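Local coordinates for periplasmic binding protein (Pseudomonas aeruginosa, PDB 2R79), which binds heme in the periplasm and probably delivers it to an inner-membrane transporter for uptake into the cell, at residues A[2-8]-A[58-64]; A[63-69]-A[84-90]; A[139-144]-A[258-262]. The contacts are given in a common frame with arbitrary orientation. Residues are numbered along the deposited sequence.

Interaction 1. Residues A[2-8]-A[58-64]; sequences PQRWVSA and LRPDILI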
loop_
_atom_site.group_PDB
_atom_site.type_symbol
_atom_site.label_atom_id
_atom_site.label_comp_id
_atom_site.label_asym_id
_atom_site.label_seq_id
_atom_site.Cartn_x
_atom_site.Cartn_y
_atom_site.Cartn_z
ATOM N N PRO A 2 -14.736 39.071 2.542
ATOM C CA PRO A 2 -13.327 38.657 2.547
ATOM C C PRO A 2 -13.016 37.571 1.517
ATOM O O PRO A 2 -13.787 36.623 1.348
ATOM C CB PRO A 2 -13.109 38.192 3.990
ATOM C CG PRO A 2 -14.478 37.791 4.443
ATOM C CD PRO A 2 -15.344 38.875 3.866
ATOM N N GLN A 3 -11.882 37.715 0.831
ATOM C CA GLN A 3 -11.468 36.759 -0.192
ATOM C C GLN A 3 -10.316 35.862 0.238
ATOM O O GLN A 3 -10.213 34.721 -0.208
ATOM C CB GLN A 3 -11.074 37.493 -1.471
ATOM C CG GLN A 3 -12.206 38.273 -2.095
ATOM C CD GLN A 3 -13.403 37.406 -2.394
ATOM O OE1 GLN A 3 -13.315 36.455 -3.171
ATOM N NE2 GLN A 3 -14.536 37.727 -1.778
ATOM N N ARG A 4 -9.436 36.384 1.084
ATOM C CA ARG A 4 -8.303 35.604 1.563
ATOM C C ARG A 4 -8.454 35.353 3.059
ATOM O O ARG A 4 -8.391 36.278 3.867
ATOM C CB ARG A 4 -6.986 36.332 1.285
ATOM C CG ARG A 4 -6.767 36.722 -0.179
ATOM C CD ARG A 4 -5.280 36.892 -0.478
ATOM N NE ARG A 4 -4.736 35.711 -1.146
ATOM C CZ ARG A 4 -3.544 35.180 -0.890
ATOM N NH1 ARG A 4 -2.759 35.719 0.028
ATOM N NH2 ARG A 4 -3.136 34.108 -1.560
ATOM N N TRP A 5 -8.652 34.090 3.413
ATOM C CA TRP A 5 -8.844 33.693 4.803
ATOM C C TRP A 5 -7.703 32.868 5.373
ATOM O O TRP A 5 -7.123 32.028 4.690
ATOM C CB TRP A 5 -10.105 32.839 4.945
ATOM C CG TRP A 5 -11.401 33.495 4.619
ATOM C CD1 TRP A 5 -11.701 34.234 3.511
ATOM C CD2 TRP A 5 -12.618 33.383 5.367
ATOM N NE1 TRP A 5 -13.031 34.584 3.519
ATOM C CE2 TRP A 5 -13.617 34.075 4.648
ATOM C CE3 TRP A 5 -12.960 32.761 6.575
ATOM C CZ2 TRP A 5 -14.938 34.163 5.096
ATOM C CZ3 TRP A 5 -14.274 32.846 7.022
ATOM C CH2 TRP A 5 -15.250 33.543 6.281
ATOM N N VAL A 6 -7.395 33.115 6.637
ATOM C CA VAL A 6 -6.395 32.339 7.350
ATOM C C VAL A 6 -7.204 31.822 8.538
ATOM O O VAL A 6 -7.896 32.595 9.207
ATOM C CB VAL A 6 -5.215 33.195 7.828
ATOM C CG1 VAL A 6 -4.423 32.445 8.885
ATOM C CG2 VAL A 6 -4.312 33.507 6.649
ATOM N N SER A 7 -7.146 30.518 8.783
ATOM C CA SER A 7 -7.929 29.945 9.863
ATOM C C SER A 7 -7.138 29.170 10.905
ATOM O O SER A 7 -6.296 28.327 10.571
ATOM C CB SER A 7 -9.020 29.047 9.279
ATOM O OG SER A 7 -9.780 28.444 10.307
ATOM N N ALA A 8 -7.434 29.464 12.169
ATOM C CA ALA A 8 -6.796 28.818 13.310
ATOM C C ALA A 8 -7.860 28.059 14.094
ATOM O O ALA A 8 -8.819 28.648 14.586
ATOM C CB ALA A 8 -6.143 29.856 14.197
ATOM N N LEU A 58 0.803 36.307 4.176
ATOM C CA LEU A 58 -0.262 35.798 3.326
ATOM C C LEU A 58 -1.253 36.877 2.896
ATOM O O LEU A 58 -2.200 36.593 2.172
ATOM C CB LEU A 58 -1.004 34.670 4.048
ATOM C CG LEU A 58 -0.176 33.422 4.368
ATOM C CD1 LEU A 58 -0.990 32.462 5.217
ATOM C CD2 LEU A 58 0.259 32.756 3.076
ATOM N N ARG A 59 -1.041 38.110 3.342
ATOM C CA ARG A 59 -1.938 39.205 2.970
ATOM C C ARG A 59 -3.396 38.782 3.182
ATOM O O ARG A 59 -4.205 38.823 2.257
ATOM C CB ARG A 59 -1.722 39.574 1.497
ATOM C CG ARG A 59 -0.263 39.762 1.106
ATOM C CD ARG A 59 -0.117 40.231 -0.343
ATOM N NE ARG A 59 -0.658 39.287 -1.325
ATOM C CZ ARG A 59 -0.187 38.059 -1.536
ATOM N NH1 ARG A 59 0.843 37.605 -0.832
ATOM N NH2 ARG A 59 -0.738 37.287 -2.464
ATOM N N PRO A 60 -3.748 38.370 4.410
ATOM C CA PRO A 60 -5.113 37.940 4.720
ATOM C C PRO A 60 -6.126 39.068 4.876
ATOM O O PRO A 60 -5.816 40.130 5.425
ATOM C CB PRO A 60 -4.932 37.173 6.021
ATOM C CG PRO A 60 -3.884 37.987 6.711
ATOM C CD PRO A 60 -2.881 38.237 5.598
ATOM N N ASP A 61 -7.339 38.834 4.387
ATOM C CA ASP A 61 -8.404 39.811 4.519
ATOM C C ASP A 61 -9.072 39.556 5.865
ATOM O O ASP A 61 -9.672 40.454 6.455
ATOM C CB ASP A 61 -9.433 39.651 3.402
ATOM C CG ASP A 61 -8.929 40.161 2.070
ATOM O OD1 ASP A 61 -8.525 41.342 2.006
ATOM O OD2 ASP A 61 -8.944 39.389 1.087
ATOM N N ILE A 62 -8.955 38.327 6.353
ATOM C CA ILE A 62 -9.565 37.974 7.621
ATOM C C ILE A 62 -8.867 36.823 8.318
ATOM O O ILE A 62 -8.376 35.896 7.683
ATOM C CB ILE A 62 -11.057 37.602 7.425
ATOM C CG1 ILE A 62 -11.685 37.207 8.764
ATOM C CG2 ILE A 62 -11.182 36.467 6.426
ATOM C CD1 ILE A 62 -13.171 36.900 8.677
ATOM N N LEU A 63 -8.810 36.908 9.638
ATOM C CA LEU A 63 -8.212 35.869 10.454
ATOM C C LEU A 63 -9.298 35.412 11.418
ATOM O O LEU A 63 -9.850 36.222 12.162
ATOM C CB LEU A 63 -7.016 36.409 11.248
ATOM C CG LEU A 63 -6.493 35.455 12.334
ATOM C CD1 LEU A 63 -6.101 34.125 11.708
ATOM C CD2 LEU A 63 -5.306 36.076 13.051
ATOM N N ILE A 64 -9.617 34.124 11.391
ATOM C CA ILE A 64 -10.636 33.595 12.281
ATOM C C ILE A 64 -10.034 32.587 13.251
ATOM O O ILE A 64 -9.084 31.872 12.923
ATOM C CB ILE A 64 -11.798 32.917 11.495
ATOM C CG1 ILE A 64 -11.290 31.689 10.740
ATOM C CG2 ILE A 64 -12.407 33.905 10.504
ATOM C CD1 ILE A 64 -12.392 30.912 10.043
#

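Interaction 2. Residues A[63-69]-A[84-90]; sequences LIGTEEM and RVETLSA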
loop_
_atom_site.group_PDB
_atom_site.type_symbol
_atom_site.label_atom_id
_atom_site.label_comp_id
_atom_site.label_asym_id
_atom_site.label_seq_id
_atom_site.Cartn_x
_atom_site.Cartn_y
_atom_site.Cartn_z
ATOM N N LEU A 63 -8.810 36.908 9.638
ATOM C CA LEU A 63 -8.212 35.869 10.454
ATOM C C LEU A 63 -9.298 35.412 11.418
ATOM O O LEU A 63 -9.850 36.222 12.162
ATOM C CB LEU A 63 -7.016 36.409 11.248
ATOM C CG LEU A 63 -6.493 35.455 12.334
ATOM C CD1 LEU A 63 -6.101 34.125 11.708
ATOM C CD2 LEU A 63 -5.306 36.076 13.051
ATOM N N ILE A 64 -9.617 34.124 11.391
ATOM C CA ILE A 64 -10.636 33.595 12.281
ATOM C C ILE A 64 -10.034 32.587 13.251
ATOM O O ILE A 64 -9.084 31.872 12.923
ATOM C CB ILE A 64 -11.798 32.917 11.495
ATOM C CG1 ILE A 64 -11.290 31.689 10.740
ATOM C CG2 ILE A 64 -12.407 33.905 10.504
ATOM C CD1 ILE A 64 -12.392 30.912 10.043
ATOM N N GLY A 65 -10.592 32.548 14.454
ATOM C CA GLY A 65 -10.125 31.628 15.473
ATOM C C GLY A 65 -11.077 31.672 16.648
ATOM O O GLY A 65 -12.062 32.411 16.620
ATOM N N THR A 66 -10.797 30.882 17.680
ATOM C CA THR A 66 -11.649 30.871 18.859
ATOM C C THR A 66 -10.913 31.527 20.020
ATOM O O THR A 66 -9.923 32.232 19.818
ATOM C CB THR A 66 -12.037 29.431 19.268
ATOM O OG1 THR A 66 -10.867 28.724 19.700
ATOM C CG2 THR A 66 -12.670 28.693 18.099
ATOM N N GLU A 67 -11.404 31.294 21.233
ATOM C CA GLU A 67 -10.789 31.850 22.434
ATOM C C GLU A 67 -9.386 31.286 22.605
ATOM O O GLU A 67 -8.485 31.983 23.066
ATOM C CB GLU A 67 -11.611 31.492 23.676
ATOM C CG GLU A 67 -13.043 31.976 23.658
ATOM C CD GLU A 67 -13.834 31.418 22.494
ATOM O OE1 GLU A 67 -13.856 30.179 22.326
ATOM O OE2 GLU A 67 -14.437 32.224 21.749
ATOM N N GLU A 68 -9.211 30.018 22.241
ATOM C CA GLU A 68 -7.916 29.356 22.374
ATOM C C GLU A 68 -6.868 29.794 21.354
ATOM O O GLU A 68 -5.780 29.225 21.294
ATOM C CB GLU A 68 -8.093 27.829 22.344
ATOM C CG GLU A 68 -8.957 27.293 21.221
ATOM C CD GLU A 68 -9.464 25.883 21.498
ATOM O OE1 GLU A 68 -10.071 25.677 22.572
ATOM O OE2 GLU A 68 -9.266 24.985 20.645
ATOM N N MET A 69 -7.196 30.807 20.557
ATOM C CA MET A 69 -6.253 31.327 19.572
ATOM C C MET A 69 -5.426 32.420 20.239
ATOM O O MET A 69 -5.971 33.278 20.935
ATOM C CB MET A 69 -6.992 31.906 18.360
ATOM C CG MET A 69 -6.111 32.767 17.458
ATOM S SD MET A 69 -6.947 33.346 15.966
ATOM C CE MET A 69 -8.134 34.521 16.648
ATOM N N ARG A 84 -8.101 41.963 9.768
ATOM C CA ARG A 84 -9.408 41.779 10.382
ATOM C C ARG A 84 -9.409 40.468 11.174
ATOM O O ARG A 84 -9.379 39.381 10.592
ATOM C CB ARG A 84 -10.488 41.738 9.306
ATOM C CG ARG A 84 -11.875 41.461 9.837
ATOM C CD ARG A 84 -12.870 41.345 8.702
ATOM N NE ARG A 84 -14.195 40.961 9.174
ATOM C CZ ARG A 84 -15.246 40.796 8.378
ATOM N NH1 ARG A 84 -15.124 40.985 7.071
ATOM N NH2 ARG A 84 -16.417 40.435 8.887
ATOM N N VAL A 85 -9.440 40.574 12.499
ATOM C CA VAL A 85 -9.431 39.396 13.362
ATOM C C VAL A 85 -10.796 39.107 13.975
ATOM O O VAL A 85 -11.332 39.916 14.733
ATOM C CB VAL A 85 -8.408 39.557 14.506
ATOM C CG1 VAL A 85 -8.501 38.383 15.463
ATOM C CG2 VAL A 85 -7.012 39.655 13.933
ATOM N N GLU A 86 -11.352 37.946 13.642
ATOM C CA GLU A 86 -12.650 37.535 14.162
ATOM C C GLU A 86 -12.472 36.411 15.175
ATOM O O GLU A 86 -11.638 35.524 14.994
ATOM C CB GLU A 86 -13.547 37.037 13.030
ATOM C CG GLU A 86 -13.926 38.077 11.999
ATOM C CD GLU A 86 -14.760 39.200 12.576
ATOM O OE1 GLU A 86 -15.702 38.910 13.343
ATOM O OE2 GLU A 86 -14.482 40.374 12.248
ATOM N N THR A 87 -13.262 36.443 16.239
ATOM C CA THR A 87 -13.171 35.408 17.254
ATOM C C THR A 87 -14.498 34.689 17.393
ATOM O O THR A 87 -15.493 35.278 17.806
ATOM C CB THR A 87 -12.779 35.991 18.622
ATOM O OG1 THR A 87 -11.483 36.596 18.527
ATOM C CG2 THR A 87 -12.742 34.889 19.678
ATOM N N LEU A 88 -14.515 33.416 17.019
ATOM C CA LEU A 88 -15.723 32.620 17.132
ATOM C C LEU A 88 -15.669 31.892 18.461
ATOM O O LEU A 88 -14.717 32.063 19.221
ATOM C CB LEU A 88 -15.839 31.632 15.968
ATOM C CG LEU A 88 -16.358 32.276 14.679
ATOM C CD1 LEU A 88 -15.369 33.315 14.186
ATOM C CD2 LEU A 88 -16.572 31.214 13.627
ATOM N N SER A 89 -16.685 31.085 18.742
ATOM C CA SER A 89 -16.755 30.366 20.008
ATOM C C SER A 89 -16.333 28.902 19.948
ATOM O O SER A 89 -16.743 28.158 19.055
ATOM C CB SER A 89 -18.174 30.459 20.565
ATOM O OG SER A 89 -18.295 29.728 21.770
ATOM N N ALA A 90 -15.522 28.492 20.917
ATOM C CA ALA A 90 -15.059 27.110 20.994
ATOM C C ALA A 90 -15.886 26.339 22.015
ATOM O O ALA A 90 -15.658 25.157 22.245
ATOM C CB ALA A 90 -13.586 27.067 21.378
#

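Interaction 3. Residues A[139-144]-A[258-262]; sequences QPAPGV and AFYPS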
loop_
_atom_site.group_PDB
_atom_site.type_symbol
_atom_site.label_atom_id
_atom_site.label_comp_id
_atom_site.label_asym_id
_atom_site.label_seq_id
_atom_site.Cartn_x
_atom_site.Cartn_y
_atom_site.Cartn_z
ATOM N N GLN A 139 -28.957 -2.412 27.645
ATOM C CA GLN A 139 -27.691 -2.128 28.321
ATOM C C GLN A 139 -27.647 -0.711 28.882
ATOM O O GLN A 139 -27.980 0.251 28.193
ATOM C CB GLN A 139 -26.511 -2.314 27.361
ATOM C CG GLN A 139 -25.154 -2.044 28.012
ATOM C CD GLN A 139 -24.024 -1.880 27.010
ATOM O OE1 GLN A 139 -23.677 -2.809 26.283
ATOM N NE2 GLN A 139 -23.442 -0.690 26.972
ATOM N N PRO A 140 -27.226 -0.563 30.144
ATOM C CA PRO A 140 -27.145 0.758 30.777
ATOM C C PRO A 140 -25.921 1.544 30.298
ATOM O O PRO A 140 -24.925 0.960 29.873
ATOM C CB PRO A 140 -27.075 0.415 32.260
ATOM C CG PRO A 140 -26.252 -0.839 32.249
ATOM C CD PRO A 140 -26.852 -1.628 31.095
ATOM N N ALA A 141 -26.004 2.869 30.373
ATOM C CA ALA A 141 -24.911 3.734 29.945
ATOM C C ALA A 141 -23.624 3.429 30.714
ATOM O O ALA A 141 -23.616 3.394 31.941
ATOM C CB ALA A 141 -25.304 5.182 30.138
ATOM N N PRO A 142 -22.514 3.214 29.999
ATOM C CA PRO A 142 -21.241 2.910 30.664
ATOM C C PRO A 142 -20.481 4.135 31.194
ATOM O O PRO A 142 -20.524 5.216 30.594
ATOM C CB PRO A 142 -20.459 2.206 29.566
ATOM C CG PRO A 142 -20.876 2.994 28.341
ATOM C CD PRO A 142 -22.382 3.108 28.532
ATOM N N GLY A 143 -19.789 3.954 32.320
ATOM C CA GLY A 143 -18.984 5.031 32.878
ATOM C C GLY A 143 -17.682 5.065 32.092
ATOM O O GLY A 143 -17.004 4.045 31.974
ATOM N N VAL A 144 -17.317 6.228 31.561
ATOM C CA VAL A 144 -16.113 6.336 30.742
ATOM C C VAL A 144 -15.262 7.558 31.062
ATOM O O VAL A 144 -15.735 8.520 31.666
ATOM C CB VAL A 144 -16.510 6.391 29.235
ATOM C CG1 VAL A 144 -15.279 6.555 28.347
ATOM C CG2 VAL A 144 -17.276 5.126 28.858
ATOM N N ALA A 258 -19.061 1.415 19.931
ATOM C CA ALA A 258 -18.099 0.793 20.845
ATOM C C ALA A 258 -18.660 0.757 22.274
ATOM O O ALA A 258 -18.358 -0.158 23.039
ATOM C CB ALA A 258 -16.788 1.562 20.828
ATOM N N PHE A 259 -19.473 1.758 22.621
ATOM C CA PHE A 259 -20.078 1.853 23.952
ATOM C C PHE A 259 -21.256 0.889 24.153
ATOM O O PHE A 259 -21.536 0.475 25.278
ATOM C CB PHE A 259 -20.532 3.293 24.220
ATOM C CG PHE A 259 -19.394 4.281 24.385
ATOM C CD1 PHE A 259 -19.637 5.649 24.339
ATOM C CD2 PHE A 259 -18.088 3.842 24.601
ATOM C CE1 PHE A 259 -18.599 6.572 24.503
ATOM C CE2 PHE A 259 -17.040 4.754 24.767
ATOM C CZ PHE A 259 -17.299 6.121 24.718
ATOM N N TYR A 260 -21.947 0.549 23.065
ATOM C CA TYR A 260 -23.079 -0.383 23.111
ATOM C C TYR A 260 -22.828 -1.433 22.041
ATOM O O TYR A 260 -23.503 -1.454 21.016
ATOM C CB TYR A 260 -24.397 0.332 22.810
ATOM C CG TYR A 260 -24.750 1.401 23.800
ATOM C CD1 TYR A 260 -24.247 2.694 23.669
ATOM C CD2 TYR A 260 -25.532 1.104 24.919
ATOM C CE1 TYR A 260 -24.508 3.667 24.634
ATOM C CE2 TYR A 260 -25.797 2.065 25.883
ATOM C CZ TYR A 260 -25.282 3.343 25.736
ATOM O OH TYR A 260 -25.555 4.300 26.684
ATOM N N PRO A 261 -21.856 -2.324 22.271
ATOM C CA PRO A 261 -21.495 -3.384 21.322
ATOM C C PRO A 261 -22.605 -4.353 20.929
ATOM O O PRO A 261 -22.504 -5.018 19.902
ATOM C CB PRO A 261 -20.323 -4.079 22.013
ATOM C CG PRO A 261 -20.628 -3.897 23.460
ATOM C CD PRO A 261 -21.102 -2.467 23.529
ATOM N N SER A 262 -23.653 -4.431 21.741
ATOM C CA SER A 262 -24.776 -5.327 21.468
ATOM C C SER A 262 -25.900 -4.656 20.698
ATOM O O SER A 262 -27.046 -5.097 20.756
ATOM C CB SER A 262 -25.345 -5.885 22.769
ATOM O OG SER A 262 -24.382 -6.679 23.425
HETATM O O HOH W 1 -24.697 -3.153 23.964
#

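Interaction 1. Residues A[2-8]-A[58-64]
Two neighbouring strands of the four-stranded parallel sheet in the N-terminal lobe of this periplasmic binding protein pair here. Strand 5-7 has strand 25-28 on its other edge, so it lies inside the sheet. The axes run 5.0 Å apart at 19°, with Trp5 opposite Ile62, Val6 opposite Leu63 and Ser7 opposite Ile64. Backbone bonds zip the pair: Val6 N to Ile62 O (3.1 Å), Ile64 N to Val6 O (3.2 Å) and Ala8 N to Ile64 O (3.0 Å).

On the face carrying Trp5, the indole presents one face to Ile62, whose CG2 points at it as a CH-pi contact, 3.5 Å from the centroid of the five-membered ring. CB of Pro2 touches that same methyl at 3.6 Å, so the methyl fills the corner that Pro2 and the indole form together, while Ile64 CD1 meets the ring edge at Trp5 CE3 (4.0 Å). Trp5 NE1 pins the ring by donating to Pro2 O, and Leu104, Trp107 and Leu108 of helix 94-108 pack against the indole. On the other face Val6 is the bump: its CG2 fits between Leu58 CD1 and Pro60 CB, 3.8 Å from each, and its CG1 lies 3.7 Å from Leu63 CD1.

Ahead of the strands, Arg59 takes a positive phi as the chain leaves the preceding helix. Its guanidinium stacks on that of Arg4, centres 4.5 Å apart, despite the like charges. Arg4 O accepts from both Asp61 N (2.8 Å) and Ile62 N (3.3 Å), and Asp61 answers through its side chain, OD2 accepting from Arg4 N at 3.0 Å.

Interaction 2. Residues A[63-69]-A[84-90]
Backbone groups do most of the bonding where strand 85-87 joins strand 62-65 in parallel, the two strands of a beta-alpha-beta unit whose crossover is helix 72-80. Four hydrogen bonds alternate in direction: Leu63 N to Arg84 O (2.7 Å), Glu86 N to Leu63 O (2.7 Å), Gly65 N to Glu86 O (3.2 Å) and Leu88 N to Gly65 O (2.7 Å). Ile64 turns its own backbone groups the other way, to Val6 in strand 5-7 and Ala8 just after it.

Beyond the strands, side chains take over. Glu67 OE1 accepts from Ala90 N at 2.8 Å; its OE2 lies just 2.5 Å from Leu88 O, so this acid probably carries a proton. A type I turn, Thr66 to Met69, closes with Met69 N donating to Thr66 O (3.2 Å), and Glu68 N lies 3.3 Å from Thr66 OG1, consistent with an ST turn, though that hydroxyl is less surely placed. Glu68 OE2 is satisfied by Gln47 NE2 and Gly242 N. At the other end Arg84 NE makes a salt bridge to Glu86 OE2 (3.1 Å), and Arg84 also forms a cation-pi contact with Trp107.

The side chain of Glu68 is about 6 Å from a bound heme and Gly242 follows strand 232-235 of the other lobe's sheet, so the carboxylate probably ties the two lobes together beside the heme.

Interaction 3. Residues A[139-144]-A[258-262]
Phe259, the last residue of helix 248-259, supplies the apolar centre. Val144 lays CG2 over one face of its ring, 4.1 Å from Phe259 CE2, and Pro142 fills the space beside it, with CG 4.1 Å from Phe259 CB. Leu168 of helix 163-170 and Leu233 of strand 232-235 also pack on Phe259, so the phenyl ring is enclosed well beyond these two segments. The second aromatic, Tyr260, continues the apolar surface next to Phe259, and Pro142 sits over both, its CD 4.0 Å from Tyr260 CZ. Trp131, Ile132 and Ala135 of helix 111-135 line this tyrosine.

The contact belongs to the C-terminal lobe of the periplasmic binding protein fold. Segment 139-144 leads out of the region after the long helix 111-135 into strand 143-150 of the mixed sheet, and 258-262 is where helix 248-259 ends and the chain turns away, Tyr260 being the first residue with non-helical backbone angles. The helix end is thus packed against the entry to a strand, away from the heme site.

Farther out the contacts turn polar. Tyr260 OH comes within 3.4 Å of Ala141 CA, while its hydrogen-bonding partners are Gly172 O and Gln136 NE2. Gln139 extends its side chain, chi1 and chi2 both t, across the helix terminus, and its NE2 donates to Phe259 O at 2.8 Å. At the outer edge a water donates to Gln139 OE1 (2.6 Å) and accepts from Ser262 N (2.8 Å); Ser262 OG is hydrogen-bonded to Leu19 O of a neighbouring subunit.

Starting from the N terminus, the chain lays down strand 5-7, runs through helix 10-18, strand 25-28 and helix 52-56, and returns at 58-64, where interaction 1 closes a loop of 49 residues. Strand 62-65 then serves twice: Leu63 and Ile64 belong to both contacts, and interaction 2, with just 14 residues, mostly helix 72-80, between its segments, adds strand 85-87 to the same sheet. Ile62 CD1 touches Glu86 CG at 3.6 Å where the two meet. Interaction 3 closes a separate loop of 113 residues, about 43 and 36 Å from the other two between centres, joining parts of the opposite lobe. The three follow in series, with neither nesting nor crossing.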